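Local coordinates for protein aldo-keto reductase 1 (Coptotermes gestroi, PDB 5KET) that binds NADP and, as a member of the aldo/keto reductase family, probably uses it as cofactor in oxidoreductase reactions, at residues L88-N93 / L118-V123. Numbering follows the deposited sequence.
With NAP (NADP nicotinamide-adenine-dinucleotide phosphate), chain C.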
loop_
_atom_site.group_PDB
_atom_site.type_symbol
_atom_site.label_atom_id
_atom_site.label_comp_id
_atom_site.label_asym_id
_atom_site.label_seq_id
_atom_site.Cartn_x
_atom_site.Cartn_y
_atom_site.Cartn_z
ATOM N N LEU A 88 -4.081 4.348 8.691
ATOM C CA LEU A 88 -3.938 5.088 9.938
ATOM C C LEU A 88 -2.524 5.653 10.060
ATOM O O LEU A 88 -1.553 4.886 9.986
ATOM C CB LEU A 88 -4.249 4.189 11.126
ATOM C CG LEU A 88 -3.940 4.803 12.491
ATOM C CD1 LEU A 88 -5.102 5.660 12.961
ATOM C CD2 LEU A 88 -3.589 3.732 13.524
ATOM N N PRO A 89 -2.372 6.953 10.279
ATOM C CA PRO A 89 -1.030 7.542 10.246
ATOM C C PRO A 89 -0.194 7.097 11.426
ATOM O O PRO A 89 -0.712 6.937 12.543
ATOM C CB PRO A 89 -1.303 9.058 10.305
ATOM C CG PRO A 89 -2.747 9.241 10.268
ATOM C CD PRO A 89 -3.424 7.952 10.503
ATOM N N PRO A 90 1.127 6.944 11.248
ATOM C CA PRO A 90 2.003 6.567 12.371
ATOM C C PRO A 90 1.804 7.414 13.623
ATOM O O PRO A 90 2.133 6.965 14.724
ATOM C CB PRO A 90 3.408 6.738 11.785
ATOM C CG PRO A 90 3.232 6.488 10.330
ATOM C CD PRO A 90 1.865 7.019 9.979
ATOM N N ILE A 91 1.251 8.624 13.477
ATOM C CA ILE A 91 0.942 9.445 14.648
ATOM C C ILE A 91 -0.338 9.013 15.338
ATOM O O ILE A 91 -0.751 9.658 16.313
ATOM C CB ILE A 91 0.815 10.941 14.307
ATOM C CG1 ILE A 91 -0.323 11.164 13.309
ATOM C CG2 ILE A 91 2.142 11.485 13.794
ATOM C CD1 ILE A 91 -0.611 12.627 13.027
ATOM N N GLY A 92 -0.978 7.946 14.865
ATOM C CA GLY A 92 -2.155 7.412 15.522
ATOM C C GLY A 92 -2.035 5.955 15.929
ATOM O O GLY A 92 -3.057 5.307 16.175
ATOM N N ASN A 93 -0.814 5.426 16.031
ATOM C CA ASN A 93 -0.607 4.033 16.442
ATOM C C ASN A 93 -0.779 3.881 17.948
ATOM O O ASN A 93 0.087 3.403 18.684
ATOM C CB ASN A 93 0.755 3.541 15.990
ATOM C CG ASN A 93 0.957 3.736 14.537
ATOM O OD1 ASN A 93 0.517 4.734 13.985
ATOM N ND2 ASN A 93 1.591 2.779 13.889
ATOM N N LEU A 118 -5.882 0.177 6.956
ATOM C CA LEU A 118 -4.630 -0.452 7.337
ATOM C C LEU A 118 -3.899 0.337 8.413
ATOM O O LEU A 118 -3.931 1.570 8.444
ATOM C CB LEU A 118 -3.687 -0.592 6.146
ATOM C CG LEU A 118 -4.264 -1.062 4.815
ATOM C CD1 LEU A 118 -3.119 -1.138 3.817
ATOM C CD2 LEU A 118 -4.980 -2.385 5.015
ATOM N N ILE A 119 -3.213 -0.398 9.282
ATOM C CA ILE A 119 -2.173 0.220 10.093
ATOM C C ILE A 119 -0.998 0.516 9.169
ATOM O O ILE A 119 -0.312 -0.392 8.700
ATOM C CB ILE A 119 -1.762 -0.660 11.274
ATOM C CG1 ILE A 119 -3.003 -1.328 11.891
ATOM C CG2 ILE A 119 -1.032 0.169 12.310
ATOM C CD1 ILE A 119 -2.762 -1.982 13.249
ATOM N N HIS A 120 -0.801 1.801 8.875
ATOM C CA HIS A 120 0.189 2.204 7.887
ATOM C C HIS A 120 1.578 1.705 8.258
ATOM O O HIS A 120 2.283 1.131 7.414
ATOM C CB HIS A 120 0.170 3.728 7.770
ATOM C CG HIS A 120 0.756 4.259 6.504
ATOM N ND1 HIS A 120 0.665 3.598 5.298
ATOM C CD2 HIS A 120 1.417 5.412 6.251
ATOM C CE1 HIS A 120 1.266 4.312 4.363
ATOM N NE2 HIS A 120 1.726 5.418 4.915
ATOM N N LEU A 121 1.977 1.882 9.526
ATOM C CA LEU A 121 3.318 1.530 10.024
ATOM C C LEU A 121 3.288 0.901 11.417
ATOM O O LEU A 121 2.696 1.486 12.333
ATOM C CB LEU A 121 4.244 2.754 10.037
ATOM C CG LEU A 121 5.357 2.731 8.981
ATOM C CD1 LEU A 121 4.777 2.890 7.582
ATOM C CD2 LEU A 121 6.388 3.800 9.262
ATOM N N PRO A 122 3.970 -0.233 11.605
ATOM C CA PRO A 122 4.201 -0.763 12.939
ATOM C C PRO A 122 4.826 0.246 13.891
ATOM O O PRO A 122 4.671 0.120 15.117
ATOM C CB PRO A 122 5.152 -1.934 12.697
ATOM C CG PRO A 122 5.236 -2.130 11.247
ATOM C CD PRO A 122 4.645 -0.974 10.534
ATOM N N VAL A 123 5.585 1.206 13.385
ATOM C CA VAL A 123 6.331 2.145 14.212
ATOM C C VAL A 123 5.464 3.368 14.431
ATOM O O VAL A 123 5.047 4.025 13.477
ATOM C CB VAL A 123 7.666 2.535 13.553
ATOM C CG1 VAL A 123 8.368 3.616 14.364
ATOM C CG2 VAL A 123 8.555 1.305 13.353
HETATM P PA NAP C . 5.170 2.332 -8.554
HETATM O O1A NAP C . 3.717 2.752 -8.712
HETATM O O2A NAP C . 5.636 1.107 -8.883
HETATM O O5B NAP C . 6.094 3.578 -9.200
HETATM C C5B NAP C . 5.206 4.513 -9.762
HETATM C C4B NAP C . 6.093 5.513 -10.493
HETATM O O4B NAP C . 6.349 5.011 -11.785
HETATM C C3B NAP C . 5.450 6.924 -10.585
HETATM O O3B NAP C . 6.451 7.891 -10.478
HETATM C C2B NAP C . 4.873 6.964 -12.022
HETATM O O2B NAP C . 5.111 8.131 -12.673
HETATM C C1B NAP C . 5.649 5.794 -12.747
HETATM N N9A NAP C . 4.733 4.917 -13.466
HETATM C C8A NAP C . 3.437 4.525 -13.082
HETATM N N7A NAP C . 2.855 3.706 -13.990
HETATM C C5A NAP C . 3.820 3.568 -15.004
HETATM C C6A NAP C . 3.823 2.847 -16.206
HETATM N N6A NAP C . 2.736 2.102 -16.584
HETATM N N1A NAP C . 4.905 2.866 -17.045
HETATM C C2A NAP C . 5.970 3.636 -16.611
HETATM N N3A NAP C . 6.115 4.376 -15.493
HETATM C C4A NAP C . 4.993 4.317 -14.690
HETATM O O3 NAP C . 5.375 2.357 -6.954
HETATM P PN NAP C . 4.786 3.558 -6.121
HETATM O O1N NAP C . 4.262 4.706 -6.870
HETATM O O2N NAP C . 5.620 3.712 -4.875
HETATM O O5D NAP C . 3.338 2.829 -5.399
HETATM C C5D NAP C . 2.556 3.873 -5.052
HETATM C C4D NAP C . 1.400 3.341 -4.281
HETATM O O4D NAP C . 1.932 2.373 -3.375
HETATM C C3D NAP C . 0.924 4.523 -3.421
HETATM O O3D NAP C . -0.194 5.081 -3.964
HETATM C C2D NAP C . 0.524 3.868 -2.137
HETATM O O2D NAP C . -0.772 3.446 -2.204
HETATM C C1D NAP C . 1.404 2.603 -2.083
HETATM N N1N NAP C . 2.459 2.940 -1.093
HETATM C C2N NAP C . 2.381 2.392 0.151
HETATM C C3N NAP C . 3.323 2.706 1.101
HETATM C C7N NAP C . 3.212 2.086 2.408
HETATM O O7N NAP C . 2.221 1.424 2.765
HETATM N N7N NAP C . 4.269 2.262 3.271
HETATM C C4N NAP C . 4.363 3.608 0.817
HETATM C C5N NAP C . 4.417 4.167 -0.444
HETATM C C6N NAP C . 3.471 3.845 -1.399
HETATM P P2B NAP C . 3.747 9.206 -13.098
HETATM O O1X NAP C . 3.218 9.452 -11.692
HETATM O O2X NAP C . 4.328 10.366 -13.859
HETATM O O3X NAP C . 2.845 8.191 -13.798
#
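Leu88 N donates to Leu118 O at 2.8 Å, with an N-H...O angle of 168°, which defines the closely joined end of this contact. Two residues past Leu118, His120 N returns to Leu88 O only weakly, at 3.4 Å, and beyond it the two segments meet mainly through side chains. Leu88 and Ile119 form a parallel bridge and point to the same face, where Leu153 of helix 150-162 packs on both. Parallel neighbours 83-88 and 114-119 are the third and fourth strands of the (β/α)8 barrel of this family, and their C-terminal ends lead into the cofactor pocket. There the His120 ring, its CG anti to the backbone N (chi1 -160°), has CE1 3.4 Å from NADP O7N of the carboxamide, while Pro90 CD meets its edge, 4.1 Å from CD2. An alanine at His120 would probably leave the nicotinamide carboxamide and Pro90 CD without this ring between them and disturb the predicted substrate site beside Tyr58 and Lys87. On the less enclosed side, where Leu121 is partly exposed, the bridge gives way to apolar contact, Pro90 CG lying 3.9 Å from Leu121 CB. Pro90 CB lies 3.6 Å from Val123 O.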